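Local coordinates for protein dextranase (Pseudarthrobacter oxydans, PDB 6NZS) that hydrolyses internal alpha-1,6-glucosidic linkages of dextran as an endo-dextranase of glycoside hydrolase family 49, at residues A53-S58 with S86-E91; F90-D95 with V137-A142; G143-V148 with M187-P192. One frame throughout, in Å; residues are numbered along the deposited sequence.

Contact 1 of 3, residues A53-S58 with S86-E91; sequences AFTYMS and SWSSFE
Tyr56 lays its CB over one face of the Trp87 indole: the carbon stands 3.4 Å from the centroid of the six-membered ring of Trp87, only 9° off the ring normal, a close CH-pi contact. Beyond CB the phenol plane is tilted 24° from that of the indole and slid along it, so the two rings barely overlap and Tyr56 CD2 comes down near Trp87 NE1, 3.5 Å away. The phenol OH is held by His15 and Trp13. Trp87 reaches this position with CG between its backbone N and carbonyl carbon (chi1 77°). The edge of the indole also meets the chain two residues beyond Tyr56, Trp87 CZ3 lying 3.8 Å from the backbone N of Ser58. An alanine in place of Trp87 would probably leave a gap over Tyr56 CB and take away the ring edge beside Ser58. Backbone pairing holds the two residues opposite each other: they form an antiparallel hydrogen-bonded pair between strands 51-58 and 84-92 of the N-terminal Ig-like domain, with Tyr56 N to Trp87 O at 2.8 Å and Trp87 N to Tyr56 O at 3.0 Å. Toward Ala53 the backbones draw apart, and Ser88 spans the gap by its side chain. Its OG lies anti to the backbone N and donates to Phe54 O at 2.8 Å, from above the carbonyl plane; a water lies between the same oxygen and Ser89 N, accepting from the latter. On the sheet face opposite Trp87, Met57 CG rests 3.5 Å from Ser86 OG, a hydroxyl hydrogen-bonded to Ser34.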
loop_
_atom_site.group_PDB
_atom_site.type_symbol
_atom_site.label_atom_id
_atom_site.label_comp_id
_atom_site.label_asym_id
_atom_site.label_seq_id
_atom_site.Cartn_x
_atom_site.Cartn_y
_atom_site.Cartn_z
ATOM N N ALA A 53 -4.495 23.060 5.293
ATOM C CA ALA A 53 -3.496 22.038 5.012
ATOM C C ALA A 53 -3.690 21.605 3.571
ATOM O O ALA A 53 -4.818 21.322 3.159
ATOM C CB ALA A 53 -3.667 20.825 5.930
ATOM N N PHE A 54 -2.607 21.566 2.807
ATOM C CA PHE A 54 -2.725 21.251 1.389
ATOM C C PHE A 54 -3.298 19.854 1.193
ATOM O O PHE A 54 -2.972 18.925 1.938
ATOM C CB PHE A 54 -1.349 21.309 0.733
ATOM C CG PHE A 54 -1.410 21.374 -0.763
ATOM C CD1 PHE A 54 -1.759 22.562 -1.393
ATOM C CD2 PHE A 54 -1.146 20.261 -1.539
ATOM C CE1 PHE A 54 -1.827 22.641 -2.769
ATOM C CE2 PHE A 54 -1.203 20.333 -2.929
ATOM C CZ PHE A 54 -1.544 21.518 -3.545
ATOM N N THR A 55 -4.148 19.703 0.177
ATOM C CA THR A 55 -4.616 18.386 -0.250
ATOM C C THR A 55 -4.055 18.130 -1.642
ATOM O O THR A 55 -4.445 18.795 -2.612
ATOM C CB THR A 55 -6.137 18.263 -0.225
ATOM O OG1 THR A 55 -6.626 18.584 1.085
ATOM C CG2 THR A 55 -6.557 16.836 -0.569
ATOM N N TYR A 56 -3.143 17.170 -1.720
ATOM C CA TYR A 56 -2.563 16.694 -2.969
ATOM C C TYR A 56 -3.566 15.823 -3.711
ATOM O O TYR A 56 -4.560 15.368 -3.151
ATOM C CB TYR A 56 -1.342 15.825 -2.665
ATOM C CG TYR A 56 -0.266 16.555 -1.895
ATOM C CD1 TYR A 56 0.656 17.350 -2.561
ATOM C CD2 TYR A 56 -0.171 16.454 -0.505
ATOM C CE1 TYR A 56 1.641 18.037 -1.872
ATOM C CE2 TYR A 56 0.814 17.132 0.193
ATOM C CZ TYR A 56 1.711 17.929 -0.494
ATOM O OH TYR A 56 2.691 18.608 0.199
ATOM N N MET A 57 -3.284 15.560 -4.990
ATOM C CA MET A 57 -4.129 14.643 -5.751
ATOM C C MET A 57 -3.316 13.905 -6.811
ATOM O O MET A 57 -2.484 14.500 -7.507
ATOM C CB MET A 57 -5.329 15.349 -6.407
ATOM C CG MET A 57 -6.335 14.379 -7.029
ATOM S SD MET A 57 -7.819 15.184 -7.661
ATOM C CE MET A 57 -7.146 15.992 -9.100
ATOM N N SER A 58 -3.570 12.605 -6.925
ATOM C CA SER A 58 -2.992 11.761 -7.962
ATOM C C SER A 58 -4.110 11.262 -8.865
ATOM O O SER A 58 -5.216 10.982 -8.395
ATOM C CB SER A 58 -2.277 10.572 -7.315
ATOM O OG SER A 58 -1.932 9.589 -8.272
ATOM N N SER A 86 -7.022 11.762 -3.562
ATOM C CA SER A 86 -6.543 12.963 -2.895
ATOM C C SER A 86 -6.054 12.593 -1.502
ATOM O O SER A 86 -6.532 11.630 -0.896
ATOM C CB SER A 86 -7.651 14.012 -2.751
ATOM O OG SER A 86 -8.111 14.464 -4.018
ATOM N N TRP A 87 -5.089 13.355 -0.993
ATOM C CA TRP A 87 -4.618 13.103 0.367
ATOM C C TRP A 87 -4.035 14.376 0.949
ATOM O O TRP A 87 -3.454 15.195 0.232
ATOM C CB TRP A 87 -3.598 11.959 0.445
ATOM C CG TRP A 87 -2.200 12.324 -0.004
ATOM C CD1 TRP A 87 -1.153 12.694 0.793
ATOM C CD2 TRP A 87 -1.712 12.354 -1.354
ATOM N NE1 TRP A 87 -0.041 12.955 0.021
ATOM C CE2 TRP A 87 -0.362 12.753 -1.299
ATOM C CE3 TRP A 87 -2.293 12.089 -2.606
ATOM C CZ2 TRP A 87 0.424 12.888 -2.445
ATOM C CZ3 TRP A 87 -1.511 12.233 -3.740
ATOM C CH2 TRP A 87 -0.173 12.633 -3.654
ATOM N N SER A 88 -4.206 14.535 2.261
ATOM C CA SER A 88 -3.677 15.680 2.982
ATOM C C SER A 88 -2.907 15.174 4.185
ATOM O O SER A 88 -3.431 14.361 4.958
ATOM C CB SER A 88 -4.819 16.593 3.450
ATOM O OG SER A 88 -4.313 17.721 4.142
ATOM N N SER A 89 -1.675 15.650 4.340
ATOM C CA SER A 89 -0.851 15.375 5.510
ATOM C C SER A 89 -0.718 16.624 6.372
ATOM O O SER A 89 -0.694 17.755 5.879
ATOM C CB SER A 89 0.557 14.935 5.100
ATOM O OG SER A 89 0.522 13.624 4.554
ATOM N N PHE A 90 -0.634 16.402 7.676
ATOM C CA PHE A 90 -0.249 17.459 8.596
ATOM C C PHE A 90 0.406 16.796 9.792
ATOM O O PHE A 90 0.266 15.590 10.001
ATOM C CB PHE A 90 -1.436 18.355 9.003
ATOM C CG PHE A 90 -2.578 17.614 9.666
ATOM C CD1 PHE A 90 -2.566 17.371 11.036
ATOM C CD2 PHE A 90 -3.672 17.193 8.923
ATOM C CE1 PHE A 90 -3.621 16.697 11.648
ATOM C CE2 PHE A 90 -4.727 16.529 9.526
ATOM C CZ PHE A 90 -4.708 16.277 10.886
ATOM N N GLU A 91 1.149 17.587 10.564
ATOM C CA GLU A 91 1.709 17.126 11.827
ATOM C C GLU A 91 0.869 17.649 12.977
ATOM O O GLU A 91 0.430 18.806 12.961
ATOM C CB GLU A 91 3.141 17.619 12.026
ATOM C CG GLU A 91 4.116 17.156 10.974
ATOM C CD GLU A 91 5.538 17.547 11.331
ATOM O OE1 GLU A 91 6.041 18.532 10.760
ATOM O OE2 GLU A 91 6.135 16.880 12.201
HETATM O O HOH W 1 -0.577 17.986 3.007
#

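Contact 2 of 3, residues F90-D95 with V137-A142; sequences FEYAKD and VPYSDA
Tyr139 and Tyr92 meet as a T-shaped pair, the edge of Tyr139 directed at the face of Tyr92 with the planes 71° apart. Tyr139 CD1 is the atom that makes the touch, standing over the centre of the Tyr92 ring and 4.0 Å from Tyr92 CZ. Tyr139 has the larger area buried here, because its own ring also lies against backbone: Ala93 O sits over one face, toward the rim, at 3.5 Å from Tyr139 CG. The first torsion of Tyr139 puts CG anti to its backbone N (chi1 176°), against this carbonyl oxygen. Tyr92 is fixed at its far end as well. Its hydroxyl donates to Pro138 O at 2.7 Å, and that carbonyl oxygen lies close to the plane of the phenol, at its edge. Val137 CG1 packs beside the same hydroxyl, 3.9 Å from Tyr92 OH, and Tyr144 also touches the Tyr92 side chain. Val137 in turn leans on Val96 and Val98 of strand 96-102. Asp95 works through its carboxylate. OD1 accepts from Tyr139 N at 2.8 Å in an almost straight bond (172°), although the N-H comes from above the carboxylate plane. A water donates to both Asp95 OD1 and Tyr139 O, so the backbone of Tyr139 is tied to Asp95 through its N and, by way of the water, its O. The arrangement joins two connections at one end of the N-terminal Ig-like domain: the link out of strand 84-92, and the link between strands 132-137 and 144-150, where Ser140 OG accepts from Ala142 N in an ST turn.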
loop_
_atom_site.group_PDB
_atom_site.type_symbol
_atom_site.label_atom_id
_atom_site.label_comp_id
_atom_site.label_asym_id
_atom_site.label_seq_id
_atom_site.Cartn_x
_atom_site.Cartn_y
_atom_site.Cartn_z
ATOM N N PHE A 90 -0.634 16.402 7.676
ATOM C CA PHE A 90 -0.249 17.459 8.596
ATOM C C PHE A 90 0.406 16.796 9.792
ATOM O O PHE A 90 0.266 15.590 10.001
ATOM C CB PHE A 90 -1.436 18.355 9.003
ATOM C CG PHE A 90 -2.578 17.614 9.666
ATOM C CD1 PHE A 90 -2.566 17.371 11.036
ATOM C CD2 PHE A 90 -3.672 17.193 8.923
ATOM C CE1 PHE A 90 -3.621 16.697 11.648
ATOM C CE2 PHE A 90 -4.727 16.529 9.526
ATOM C CZ PHE A 90 -4.708 16.277 10.886
ATOM N N GLU A 91 1.149 17.587 10.564
ATOM C CA GLU A 91 1.709 17.126 11.827
ATOM C C GLU A 91 0.869 17.649 12.977
ATOM O O GLU A 91 0.430 18.806 12.961
ATOM C CB GLU A 91 3.141 17.619 12.026
ATOM C CG GLU A 91 4.116 17.156 10.974
ATOM C CD GLU A 91 5.538 17.547 11.331
ATOM O OE1 GLU A 91 6.041 18.532 10.760
ATOM O OE2 GLU A 91 6.135 16.880 12.201
ATOM N N TYR A 92 0.664 16.806 13.987
ATOM C CA TYR A 92 -0.092 17.237 15.153
ATOM C C TYR A 92 0.476 16.577 16.404
ATOM O O TYR A 92 1.097 15.511 16.342
ATOM C CB TYR A 92 -1.611 17.031 14.990
ATOM C CG TYR A 92 -2.106 15.612 15.192
ATOM C CD1 TYR A 92 -1.450 14.526 14.622
ATOM C CD2 TYR A 92 -3.261 15.363 15.922
ATOM C CE1 TYR A 92 -1.912 13.223 14.805
ATOM C CE2 TYR A 92 -3.736 14.060 16.103
ATOM C CZ TYR A 92 -3.053 12.998 15.542
ATOM O OH TYR A 92 -3.500 11.718 15.740
ATOM N N ALA A 93 0.292 17.249 17.545
ATOM C CA ALA A 93 0.730 16.704 18.823
ATOM C C ALA A 93 -0.386 16.658 19.856
ATOM O O ALA A 93 -0.147 16.204 20.981
ATOM C CB ALA A 93 1.941 17.489 19.361
ATOM N N LYS A 94 -1.588 17.096 19.506
ATOM C CA LYS A 94 -2.700 17.220 20.434
ATOM C C LYS A 94 -3.965 17.052 19.609
ATOM O O LYS A 94 -3.959 17.336 18.408
ATOM C CB LYS A 94 -2.646 18.611 21.088
ATOM C CG LYS A 94 -3.685 18.926 22.147
ATOM C CD LYS A 94 -3.270 20.209 22.902
ATOM C CE LYS A 94 -4.379 20.745 23.792
ATOM N NZ LYS A 94 -4.725 19.843 24.913
ATOM N N ASP A 95 -5.035 16.575 20.251
ATOM C CA ASP A 95 -6.302 16.336 19.556
ATOM C C ASP A 95 -6.670 17.535 18.694
ATOM O O ASP A 95 -6.517 18.689 19.109
ATOM C CB ASP A 95 -7.434 16.139 20.571
ATOM C CG ASP A 95 -7.333 14.843 21.353
ATOM O OD1 ASP A 95 -6.287 14.178 21.330
ATOM O OD2 ASP A 95 -8.331 14.500 22.024
ATOM N N VAL A 137 -9.952 14.192 15.486
ATOM C CA VAL A 137 -8.894 13.188 15.398
ATOM C C VAL A 137 -8.102 13.242 16.703
ATOM O O VAL A 137 -7.424 14.250 16.962
ATOM C CB VAL A 137 -7.984 13.421 14.184
ATOM C CG1 VAL A 137 -6.943 12.319 14.095
ATOM C CG2 VAL A 137 -8.811 13.473 12.890
ATOM N N PRO A 138 -8.182 12.229 17.553
ATOM C CA PRO A 138 -7.395 12.250 18.785
ATOM C C PRO A 138 -5.924 12.081 18.462
ATOM O O PRO A 138 -5.547 11.446 17.469
ATOM C CB PRO A 138 -7.928 11.044 19.565
ATOM C CG PRO A 138 -8.430 10.110 18.519
ATOM C CD PRO A 138 -8.895 10.952 17.365
ATOM N N TYR A 139 -5.088 12.662 19.313
ATOM C CA TYR A 139 -3.658 12.444 19.188
ATOM C C TYR A 139 -3.295 11.019 19.588
ATOM O O TYR A 139 -3.789 10.485 20.584
ATOM C CB TYR A 139 -2.865 13.451 20.028
ATOM C CG TYR A 139 -1.391 13.136 19.947
ATOM C CD1 TYR A 139 -0.684 13.362 18.777
ATOM C CD2 TYR A 139 -0.723 12.557 21.020
ATOM C CE1 TYR A 139 0.653 13.042 18.678
ATOM C CE2 TYR A 139 0.621 12.237 20.932
ATOM C CZ TYR A 139 1.303 12.483 19.765
ATOM O OH TYR A 139 2.640 12.153 19.667
ATOM N N SER A 140 -2.444 10.399 18.780
ATOM C CA SER A 140 -1.792 9.137 19.087
ATOM C C SER A 140 -0.344 9.279 18.654
ATOM O O SER A 140 -0.056 9.942 17.656
ATOM C CB SER A 140 -2.408 7.979 18.280
ATOM O OG SER A 140 -1.616 6.808 18.384
ATOM N N ASP A 141 0.572 8.650 19.393
ATOM C CA ASP A 141 1.947 8.674 18.912
ATOM C C ASP A 141 2.139 7.903 17.613
ATOM O O ASP A 141 3.197 8.026 16.994
ATOM C CB ASP A 141 2.950 8.230 19.980
ATOM C CG ASP A 141 2.656 6.869 20.533
ATOM O OD1 ASP A 141 1.876 6.117 19.919
ATOM O OD2 ASP A 141 3.228 6.541 21.599
ATOM N N ALA A 142 1.144 7.129 17.179
ATOM C CA ALA A 142 1.153 6.520 15.858
ATOM C C ALA A 142 0.538 7.411 14.790
ATOM O O ALA A 142 0.701 7.115 13.602
ATOM C CB ALA A 142 0.369 5.205 15.885
HETATM O O HOH W 2 -5.331 11.876 22.726
#

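Contact 3 of 3, residues G143-V148 with M187-P192; sequences GYRFSV and MIFAEP
Strands 144-148 and 187-192 run antiparallel, their axes 160° apart, and two hydrogen-bonded pairs, Tyr144 with Ala190 and Phe146 with Ile188, give four backbone bonds, the shortest 2.8 Å from Ile188 N to Phe146 O. The side chains of Phe146 and Ile188 lie side by side on one face, pointing the same way, with Ile188 CB over one face of the Phe146 ring, offset toward the rim. CD1 of Ile188 reaches both Phe146 CZ at 3.7 Å and Val148 CG2 at 3.6 Å. This is the interior side of the N-terminal Ig-like domain, where Val137 and Phe90 also pack against the pair. The other face turns toward the beta-solenoid and is partly polar. There Arg145 CG, anti to the carbonyl carbon, lies 3.5 Å from Phe189 CD1; beyond it the chain bends, and NH1 of Arg145 meets Glu191 OE2 at 2.9 Å. This salt bridge meets the carboxylate on its syn side, with the guanidinium and carboxylate planes 80° apart. Glu191 has further partners, since its OE1 forms a salt bridge with Lys359 and a hydrogen bond with Asn357, both of solenoid strand 351-361. Phe189 rests against Lys359 and Val361 of that strand, and farther along Met187 SD lies 3.8 Å from Ser147 CB.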
loop_
_atom_site.group_PDB
_atom_site.type_symbol
_atom_site.label_atom_id
_atom_site.label_comp_id
_atom_site.label_asym_id
_atom_site.label_seq_id
_atom_site.Cartn_x
_atom_site.Cartn_y
_atom_site.Cartn_z
ATOM N N GLY A 143 -0.168 8.468 15.184
ATOM C CA GLY A 143 -1.000 9.180 14.236
ATOM C C GLY A 143 -2.104 8.267 13.708
ATOM O O GLY A 143 -2.297 7.132 14.159
ATOM N N TYR A 144 -2.846 8.804 12.739
ATOM C CA TYR A 144 -3.915 8.065 12.080
ATOM C C TYR A 144 -3.871 8.357 10.591
ATOM O O TYR A 144 -3.708 9.509 10.187
ATOM C CB TYR A 144 -5.286 8.523 12.600
ATOM C CG TYR A 144 -5.634 8.062 13.990
ATOM C CD1 TYR A 144 -5.291 8.827 15.107
ATOM C CD2 TYR A 144 -6.310 6.862 14.202
ATOM C CE1 TYR A 144 -5.612 8.408 16.388
ATOM C CE2 TYR A 144 -6.632 6.437 15.494
ATOM C CZ TYR A 144 -6.276 7.219 16.578
ATOM O OH TYR A 144 -6.582 6.822 17.869
ATOM N N ARG A 145 -4.019 7.311 9.780
ATOM C CA ARG A 145 -4.174 7.442 8.332
ATOM C C ARG A 145 -5.520 6.831 7.969
ATOM O O ARG A 145 -5.765 5.654 8.261
ATOM C CB ARG A 145 -3.032 6.712 7.614
ATOM C CG ARG A 145 -1.649 7.383 7.806
ATOM C CD ARG A 145 -0.531 6.383 8.137
ATOM N NE ARG A 145 -0.769 5.683 9.403
ATOM C CZ ARG A 145 -0.551 6.198 10.609
ATOM N NH1 ARG A 145 -0.083 7.433 10.746
ATOM N NH2 ARG A 145 -0.813 5.474 11.691
ATOM N N PHE A 146 -6.405 7.625 7.368
ATOM C CA PHE A 146 -7.777 7.164 7.187
ATOM C C PHE A 146 -8.417 7.836 5.983
ATOM O O PHE A 146 -7.933 8.856 5.479
ATOM C CB PHE A 146 -8.622 7.381 8.460
ATOM C CG PHE A 146 -8.724 8.819 8.908
ATOM C CD1 PHE A 146 -7.714 9.404 9.652
ATOM C CD2 PHE A 146 -9.854 9.571 8.601
ATOM C CE1 PHE A 146 -7.822 10.719 10.066
ATOM C CE2 PHE A 146 -9.977 10.880 9.005
ATOM C CZ PHE A 146 -8.963 11.456 9.751
ATOM N N SER A 147 -9.533 7.253 5.547
ATOM C CA SER A 147 -10.287 7.694 4.386
ATOM C C SER A 147 -11.567 8.389 4.841
ATOM O O SER A 147 -12.252 7.918 5.761
ATOM C CB SER A 147 -10.651 6.459 3.555
ATOM O OG SER A 147 -11.540 6.799 2.509
ATOM N N VAL A 148 -11.885 9.508 4.188
ATOM C CA VAL A 148 -13.090 10.295 4.444
ATOM C C VAL A 148 -14.006 10.153 3.231
ATOM O O VAL A 148 -13.621 10.507 2.108
ATOM C CB VAL A 148 -12.735 11.768 4.704
ATOM C CG1 VAL A 148 -13.990 12.606 4.901
ATOM C CG2 VAL A 148 -11.803 11.884 5.911
ATOM N N MET A 187 -7.799 10.843 1.544
ATOM C CA MET A 187 -7.062 10.297 2.671
ATOM C C MET A 187 -6.547 11.433 3.537
ATOM O O MET A 187 -6.119 12.473 3.029
ATOM C CB MET A 187 -5.871 9.485 2.164
ATOM C CG MET A 187 -5.958 8.012 2.489
ATOM S SD MET A 187 -7.427 7.248 1.796
ATOM C CE MET A 187 -7.158 7.606 0.054
ATOM N N ILE A 188 -6.597 11.231 4.849
ATOM C CA ILE A 188 -5.968 12.133 5.807
ATOM C C ILE A 188 -4.849 11.371 6.500
ATOM O O ILE A 188 -5.071 10.279 7.043
ATOM C CB ILE A 188 -6.969 12.682 6.836
ATOM C CG1 ILE A 188 -8.040 13.526 6.140
ATOM C CG2 ILE A 188 -6.236 13.508 7.910
ATOM C CD1 ILE A 188 -9.153 14.008 7.062
ATOM N N PHE A 189 -3.651 11.939 6.473
ATOM C CA PHE A 189 -2.502 11.384 7.166
ATOM C C PHE A 189 -2.183 12.369 8.292
ATOM O O PHE A 189 -1.484 13.364 8.088
ATOM C CB PHE A 189 -1.317 11.237 6.210
ATOM C CG PHE A 189 -1.579 10.342 5.015
ATOM C CD1 PHE A 189 -2.527 9.317 5.054
ATOM C CD2 PHE A 189 -0.845 10.526 3.854
ATOM C CE1 PHE A 189 -2.734 8.501 3.942
ATOM C CE2 PHE A 189 -1.044 9.716 2.750
ATOM C CZ PHE A 189 -1.992 8.700 2.791
ATOM N N ALA A 190 -2.744 12.101 9.476
ATOM C CA ALA A 190 -2.531 12.915 10.673
ATOM C C ALA A 190 -1.333 12.309 11.382
ATOM O O ALA A 190 -1.452 11.273 12.038
ATOM C CB ALA A 190 -3.774 12.880 11.558
ATOM N N GLU A 191 -0.174 12.937 11.225
ATOM C CA GLU A 191 1.080 12.332 11.620
ATOM C C GLU A 191 1.636 13.007 12.868
ATOM O O GLU A 191 1.477 14.216 13.055
ATOM C CB GLU A 191 2.106 12.454 10.486
ATOM C CG GLU A 191 1.665 11.799 9.177
ATOM C CD GLU A 191 1.339 10.345 9.347
ATOM O OE1 GLU A 191 2.285 9.580 9.557
ATOM O OE2 GLU A 191 0.148 9.948 9.252
ATOM N N PRO A 192 2.302 12.254 13.738
ATOM C CA PRO A 192 2.764 12.839 15.003
ATOM C C PRO A 192 3.894 13.840 14.794
ATOM O O PRO A 192 4.858 13.578 14.067
ATOM C CB PRO A 192 3.232 11.618 15.800
ATOM C CG PRO A 192 3.558 10.589 14.779
ATOM C CD PRO A 192 2.587 10.811 13.651
#

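In the fold
All three contacts lie in the N-terminal Ig-like domain, and strands 84-92 and 176-192 connect them. Contacts 1 and 3 are buried strand pairings. They adjoin each other directly: Ser86 O and Ser88 O face Met187 N and Phe189 N in the parallel pairing of the two strands, and the rings of Trp87 and Phe189 meet. Contact 2 is partly exposed and takes over where strand 84-92 ends, reaching contact 3 through Tyr92 N and Glu191 O. The chemistry follows the place: contact 1 adds to its backbone pairing a CH-pi cover and one serine hydroxyl, contact 3 combines an apolar face with a salt bridge toward the solenoid, and contact 2 joins the end of strand 84-92 and the residues after it to a loop, by side-chain-to-backbone bonds and a water.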